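Local coordinates for protein TrwC (Escherichia coli, PDB 1S6M) that probably nicks and transfers one strand of plasmid DNA during conjugation, this chain being the metal-binding relaxase domain of a longer relaxase-helicase, at residues Gly83-Phe88 with His161-Ile166; Ala16-Asp21 with Phe148-Ser153. All coordinates share one frame; numbering follows the deposited sequence.

Contact 1 of 2, residues Gly83-Phe88 with His161-Ile166; sequences GLDLTF and HTHAVI. With NI (nickel (II) ion), chain C.
Strands Gly-83 to Phe-88 and His-161 to Ile-166 run antiparallel at the middle of the five-stranded sheet, their axes 4.6 Å apart at closest approach and their directions 159° apart. Leu-84 with Ile-166, Leu-86 with Ala-164 and Phe-88 with Thr-162 are the hydrogen-bonded pairs, each closed by two N-H to O=C bonds; the straightest, from Leu-86 N to Ala-164 O, is 2.9 Å long.

The face of Leu-86 and Ala-164 is mainly apolar. Leu-86 and Ile-166 meet there through their CD1 methyls at 3.9 Å, while the methyl of Ala-164 lies at the edge of the Phe-88 ring, 4.0 Å from CE1; helix 104-122 covers Phe-88 and Ala-164. The other face, which also holds Val-165, carries Asp-85, Thr-87 and His-163. His-163 NE2 binds the nickel ion at 2.3 Å. The one N-H of its ND1 is shared weakly between Asp-85 OD2 at 3.5 Å and Thr-87 OG1 at 3.3 Å. Carboxylate and ring planes are 56° apart. Paired across the strands, Thr-87 lies alongside the imidazole, and with OG1 anti to the carbonyl carbon (chi1 -59°) its hydroxyl faces ND1. His-161 gives the second ligand, NE2 at 2.2 Å, while its ND1 bonds to Gln-159 O.

His-150 on the neighbouring strand completes the three-histidine site characteristic of HUH relaxases, which binds zinc or copper in other crystals of this protein. Metal at one nitrogen and the shared N-H at the other would together limit rotation of the His-163 ring, making Asp-85 and Thr-87 a loose second shell.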
loop_
_atom_site.group_PDB
_atom_site.type_symbol
_atom_site.label_atom_id
_atom_site.label_comp_id
_atom_site.label_asym_id
_atom_site.label_seq_id
_atom_site.Cartn_x
_atom_site.Cartn_y
_atom_site.Cartn_z
ATOM N N GLY B 83 -0.840 1.327 14.167
ATOM C CA GLY B 83 -1.140 1.993 12.914
ATOM C C GLY B 83 -2.047 1.202 11.988
ATOM O O GLY B 83 -2.619 0.195 12.381
ATOM N N LEU B 84 -2.168 1.669 10.750
ATOM C CA LEU B 84 -3.012 1.032 9.745
ATOM C C LEU B 84 -2.316 1.161 8.397
ATOM O O LEU B 84 -2.127 2.268 7.903
ATOM C CB LEU B 84 -4.383 1.719 9.702
ATOM C CG LEU B 84 -5.410 1.320 8.634
ATOM C CD1 LEU B 84 -5.851 -0.135 8.813
ATOM C CD2 LEU B 84 -6.607 2.240 8.740
ATOM N N ASP B 85 -1.928 0.031 7.816
ATOM C CA ASP B 85 -1.242 0.027 6.528
ATOM C C ASP B 85 -2.226 -0.090 5.360
ATOM O O ASP B 85 -3.012 -1.037 5.293
ATOM C CB ASP B 85 -0.233 -1.140 6.476
ATOM C CG ASP B 85 0.618 -1.147 5.191
ATOM O OD1 ASP B 85 0.368 -0.324 4.282
ATOM O OD2 ASP B 85 1.542 -1.986 5.091
ATOM N N LEU B 86 -2.206 0.890 4.463
ATOM C CA LEU B 86 -3.053 0.848 3.271
ATOM C C LEU B 86 -2.060 0.683 2.123
ATOM O O LEU B 86 -1.287 1.595 1.839
ATOM C CB LEU B 86 -3.867 2.145 3.079
ATOM C CG LEU B 86 -5.009 2.506 4.040
ATOM C CD1 LEU B 86 -5.796 3.677 3.480
ATOM C CD2 LEU B 86 -5.937 1.322 4.227
ATOM N N THR B 87 -2.077 -0.482 1.479
ATOM C CA THR B 87 -1.148 -0.764 0.391
ATOM C C THR B 87 -1.753 -0.670 -1.009
ATOM O O THR B 87 -2.626 -1.455 -1.365
ATOM C CB THR B 87 -0.516 -2.168 0.573
ATOM O OG1 THR B 87 0.177 -2.221 1.824
ATOM C CG2 THR B 87 0.462 -2.471 -0.542
ATOM N N PHE B 88 -1.267 0.290 -1.793
ATOM C CA PHE B 88 -1.732 0.514 -3.165
ATOM C C PHE B 88 -0.835 -0.196 -4.190
ATOM O O PHE B 88 0.370 0.031 -4.220
ATOM C CB PHE B 88 -1.737 2.017 -3.493
ATOM C CG PHE B 88 -2.592 2.845 -2.572
ATOM C CD1 PHE B 88 -2.138 3.204 -1.306
ATOM C CD2 PHE B 88 -3.862 3.262 -2.971
ATOM C CE1 PHE B 88 -2.943 3.962 -0.447
ATOM C CE2 PHE B 88 -4.671 4.019 -2.116
ATOM C CZ PHE B 88 -4.211 4.369 -0.859
ATOM N N HIS B 161 4.352 -0.450 -6.042
ATOM C CA HIS B 161 3.387 -0.306 -4.961
ATOM C C HIS B 161 3.856 0.666 -3.890
ATOM O O HIS B 161 5.040 0.988 -3.807
ATOM C CB HIS B 161 3.053 -1.667 -4.317
ATOM C CG HIS B 161 4.207 -2.338 -3.632
ATOM N ND1 HIS B 161 5.172 -3.075 -4.294
ATOM C CD2 HIS B 161 4.498 -2.424 -2.300
ATOM C CE1 HIS B 161 6.002 -3.591 -3.381
ATOM N NE2 HIS B 161 5.627 -3.219 -2.179
ATOM N N THR B 162 2.909 1.147 -3.088
ATOM C CA THR B 162 3.208 2.066 -1.998
ATOM C C THR B 162 2.495 1.652 -0.715
ATOM O O THR B 162 1.293 1.378 -0.716
ATOM C CB THR B 162 2.773 3.522 -2.312
ATOM O OG1 THR B 162 3.525 4.038 -3.416
ATOM C CG2 THR B 162 3.012 4.408 -1.107
ATOM N N HIS B 163 3.253 1.597 0.374
ATOM C CA HIS B 163 2.714 1.274 1.683
ATOM C C HIS B 163 2.411 2.606 2.369
ATOM O O HIS B 163 3.331 3.342 2.727
ATOM C CB HIS B 163 3.746 0.526 2.534
ATOM C CG HIS B 163 4.155 -0.803 1.978
ATOM N ND1 HIS B 163 3.432 -1.965 2.155
ATOM C CD2 HIS B 163 5.264 -1.142 1.263
ATOM C CE1 HIS B 163 4.096 -2.958 1.571
ATOM N NE2 HIS B 163 5.197 -2.499 1.027
ATOM N N ALA B 164 1.135 2.933 2.533
ATOM C CA ALA B 164 0.778 4.169 3.216
ATOM C C ALA B 164 0.507 3.792 4.669
ATOM O O ALA B 164 -0.545 3.239 4.987
ATOM C CB ALA B 164 -0.466 4.801 2.578
ATOM N N VAL B 165 1.467 4.072 5.549
ATOM C CA VAL B 165 1.297 3.740 6.952
ATOM C C VAL B 165 0.672 4.883 7.749
ATOM O O VAL B 165 1.331 5.875 8.055
ATOM C CB VAL B 165 2.645 3.323 7.611
ATOM C CG1 VAL B 165 2.424 2.965 9.078
ATOM C CG2 VAL B 165 3.240 2.123 6.872
ATOM N N ILE B 166 -0.611 4.726 8.071
ATOM C CA ILE B 166 -1.366 5.706 8.845
ATOM C C ILE B 166 -1.134 5.431 10.324
ATOM O O ILE B 166 -1.483 4.364 10.818
ATOM C CB ILE B 166 -2.887 5.592 8.569
ATOM C CG1 ILE B 166 -3.176 5.813 7.084
ATOM C CG2 ILE B 166 -3.646 6.609 9.401
ATOM C CD1 ILE B 166 -4.597 5.468 6.689
HETATM NI NI NI C . 6.686 -3.554 -0.313
HETATM O O HOH W 1 5.528 -5.477 -0.103
HETATM O O HOH W 2 7.524 -4.277 1.675
#

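Contact 2 of 2, residues Ala16-Asp21 with Phe148-Ser153; sequences ASYYED and FRHETS. With NI (nickel (II) ion), chain C.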
loop_
_atom_site.group_PDB
_atom_site.type_symbol
_atom_site.label_atom_id
_atom_site.label_comp_id
_atom_site.label_asym_id
_atom_site.label_seq_id
_atom_site.Cartn_x
_atom_site.Cartn_y
_atom_site.Cartn_z
ATOM N N ALA B 16 9.039 -0.694 10.295
ATOM C CA ALA B 16 10.222 0.143 10.142
ATOM C C ALA B 16 11.186 -0.425 9.113
ATOM O O ALA B 16 12.235 0.159 8.836
ATOM C CB ALA B 16 10.922 0.305 11.478
ATOM N N SER B 17 10.829 -1.573 8.551
ATOM C CA SER B 17 11.666 -2.206 7.541
ATOM C C SER B 17 11.150 -1.793 6.170
ATOM O O SER B 17 11.609 -2.294 5.142
ATOM C CB SER B 17 11.612 -3.725 7.668
ATOM O OG SER B 17 10.918 -4.288 6.568
ATOM N N TYR B 18 10.180 -0.882 6.160
ATOM C CA TYR B 18 9.629 -0.401 4.906
ATOM C C TYR B 18 10.657 0.485 4.211
ATOM O O TYR B 18 10.366 1.110 3.195
ATOM C CB TYR B 18 8.321 0.364 5.142
ATOM C CG TYR B 18 7.143 -0.531 5.478
ATOM C CD1 TYR B 18 7.055 -1.828 4.960
ATOM C CD2 TYR B 18 6.105 -0.080 6.290
ATOM C CE1 TYR B 18 5.964 -2.654 5.248
ATOM C CE2 TYR B 18 5.004 -0.899 6.584
ATOM C CZ TYR B 18 4.942 -2.185 6.059
ATOM O OH TYR B 18 3.880 -3.014 6.350
ATOM N N TYR B 19 11.865 0.529 4.767
ATOM C CA TYR B 19 12.957 1.308 4.190
ATOM C C TYR B 19 13.845 0.403 3.334
ATOM O O TYR B 19 14.282 0.779 2.242
ATOM C CB TYR B 19 13.828 1.925 5.287
ATOM C CG TYR B 19 13.188 3.052 6.063
ATOM C CD1 TYR B 19 12.316 2.796 7.120
ATOM C CD2 TYR B 19 13.468 4.379 5.745
ATOM C CE1 TYR B 19 11.740 3.838 7.846
ATOM C CE2 TYR B 19 12.897 5.428 6.460
ATOM C CZ TYR B 19 12.034 5.153 7.509
ATOM O OH TYR B 19 11.457 6.186 8.212
ATOM N N GLU B 20 14.090 -0.802 3.837
ATOM C CA GLU B 20 14.954 -1.764 3.161
ATOM C C GLU B 20 14.383 -2.418 1.890
ATOM O O GLU B 20 15.131 -2.649 0.933
ATOM C CB GLU B 20 15.394 -2.842 4.169
ATOM C CG GLU B 20 16.669 -3.598 3.763
ATOM C CD GLU B 20 16.971 -4.781 4.674
ATOM O OE1 GLU B 20 16.001 -5.431 5.149
ATOM O OE2 GLU B 20 18.176 -5.070 4.898
ATOM N N ASP B 21 13.077 -2.702 1.866
ATOM C CA ASP B 21 12.425 -3.353 0.716
ATOM C C ASP B 21 12.317 -2.557 -0.583
ATOM O O ASP B 21 12.867 -1.463 -0.720
ATOM C CB ASP B 21 11.008 -3.808 1.093
ATOM C CG ASP B 21 10.996 -5.102 1.876
ATOM O OD1 ASP B 21 9.889 -5.611 2.170
ATOM O OD2 ASP B 21 12.090 -5.614 2.193
ATOM N N PHE B 148 5.763 4.843 1.794
ATOM C CA PHE B 148 6.950 4.158 1.292
ATOM C C PHE B 148 6.676 3.459 -0.038
ATOM O O PHE B 148 5.898 2.508 -0.084
ATOM C CB PHE B 148 7.436 3.137 2.330
ATOM C CG PHE B 148 7.651 3.721 3.709
ATOM C CD1 PHE B 148 6.609 3.766 4.635
ATOM C CD2 PHE B 148 8.888 4.266 4.065
ATOM C CE1 PHE B 148 6.793 4.336 5.900
ATOM C CE2 PHE B 148 9.086 4.841 5.326
ATOM C CZ PHE B 148 8.033 4.880 6.246
ATOM N N ARG B 149 7.314 3.938 -1.109
ATOM C CA ARG B 149 7.163 3.365 -2.451
ATOM C C ARG B 149 8.206 2.255 -2.696
ATOM O O ARG B 149 9.395 2.452 -2.443
ATOM C CB ARG B 149 7.319 4.467 -3.509
ATOM C CG ARG B 149 6.891 4.063 -4.922
ATOM C CD ARG B 149 7.088 5.207 -5.913
ATOM N NE ARG B 149 8.499 5.540 -6.068
ATOM C CZ ARG B 149 8.976 6.777 -6.180
ATOM N NH1 ARG B 149 10.278 6.975 -6.315
ATOM N NH2 ARG B 149 8.152 7.816 -6.153
ATOM N N HIS B 150 7.745 1.105 -3.191
ATOM C CA HIS B 150 8.577 -0.071 -3.472
ATOM C C HIS B 150 8.484 -0.455 -4.959
ATOM O O HIS B 150 7.565 -0.026 -5.657
ATOM C CB HIS B 150 8.136 -1.254 -2.569
ATOM C CG HIS B 150 8.480 -1.065 -1.122
ATOM N ND1 HIS B 150 8.082 -1.943 -0.123
ATOM C CD2 HIS B 150 9.201 -0.062 -0.559
ATOM C CE1 HIS B 150 8.563 -1.457 1.025
ATOM N NE2 HIS B 150 9.243 -0.325 0.792
ATOM N N GLU B 151 9.420 -1.271 -5.443
ATOM C CA GLU B 151 9.411 -1.653 -6.852
ATOM C C GLU B 151 9.437 -3.149 -7.205
ATOM O O GLU B 151 9.275 -3.491 -8.374
ATOM C CB GLU B 151 10.570 -0.953 -7.582
ATOM C CG GLU B 151 10.568 0.575 -7.479
ATOM C CD GLU B 151 11.751 1.214 -8.208
ATOM O OE1 GLU B 151 12.630 0.466 -8.683
ATOM O OE2 GLU B 151 11.803 2.462 -8.300
ATOM N N THR B 152 9.613 -4.039 -6.230
ATOM C CA THR B 152 9.672 -5.477 -6.532
ATOM C C THR B 152 8.764 -6.380 -5.681
ATOM O O THR B 152 8.404 -6.028 -4.559
ATOM C CB THR B 152 11.117 -6.018 -6.375
ATOM O OG1 THR B 152 11.513 -5.927 -5.002
ATOM C CG2 THR B 152 12.092 -5.217 -7.218
ATOM N N SER B 153 8.405 -7.546 -6.223
ATOM C CA SER B 153 7.571 -8.509 -5.498
ATOM C C SER B 153 8.511 -9.466 -4.748
ATOM O O SER B 153 9.730 -9.370 -4.882
ATOM C CB SER B 153 6.693 -9.315 -6.460
ATOM O OG SER B 153 7.434 -10.328 -7.112
HETATM NI NI NI C . 6.686 -3.554 -0.313
HETATM O O HOH W 2 7.524 -4.277 1.675
HETATM O O HOH W 1 5.528 -5.477 -0.103
#
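Tyr-18 and Phe-148 join the loop after helix 12-15 to strand 145-152 of the relaxase sheet, and with Tyr-19 they form an aromatic cluster beside the three-histidine metal site. The packed half of the contact is built round Phe-148. CB of Tyr-18 sits over one face of its ring in a CH-pi contact, 4.0 Å from the centroid, whereas the two rings themselves meet obliquely. At its outer end Phe-148 presents an edge to the face of Tyr-19, a T-shaped pair with planes 63° apart, in which CE2 of Phe-148 comes to 3.7 Å from CZ of Tyr-19. Tyr-19 OH is held by Val-50 O, and Phe-55 of helix 52-59 meets both Phe-148 and Tyr-19. Replacing Phe-148 by an alanine removes the ring on which Tyr-18 CB and the Tyr-19 face rest, and would probably open a gap there and hold the Tyr-18 carbonyl less firmly before His-150.

That carbonyl is the polar link between the halves. His-150 NE2 donates to Tyr-18 O over 3.0 Å in a nearly straight bond (166°); the oxygen lies in the imidazole plane, although the donor stands above the carbonyl plane. Chi1 of -70°, with CG anti to the carbonyl carbon, places the His-150 ring between loop and metal, and its rotation brings ND1 to the nickel ion at 2.1 Å. The metal at ND1 and the bond at NE2 together fix how the ring is turned.

Toward solvent the contact thins to Asp-21, exposed and poorly ordered, whose CB lies over a face of His-150, 3.4 Å from CE1. Its carboxylate reaches the metal indirectly: the oxygen of water 2, one of the two bound to nickel, donates to Asp-21 OD1 at 2.8 Å.

How the contacts relate
Contacts 1 and 2 lie with their centres 11 Å apart and share one nickel ion with its two waters. Along the chain their segments alternate: 16-21, 83-88, 148-153, 161-166. Strands 145-152 and 158-167 are consecutive in sequence and adjacent in the sheet, and backbone pairing of His-150 with His-161 and Phe-148 with His-163 joins the contacts directly. Contact 1 supplies two of the metal's histidines and contact 2 the third, while the Tyr-18 ring of contact 2 stacks on His-163 and its CE2 touches Val-165 CG2. The ligands thus come from two adjacent strands, while a loop far off in sequence packs against them, near the bound DNA.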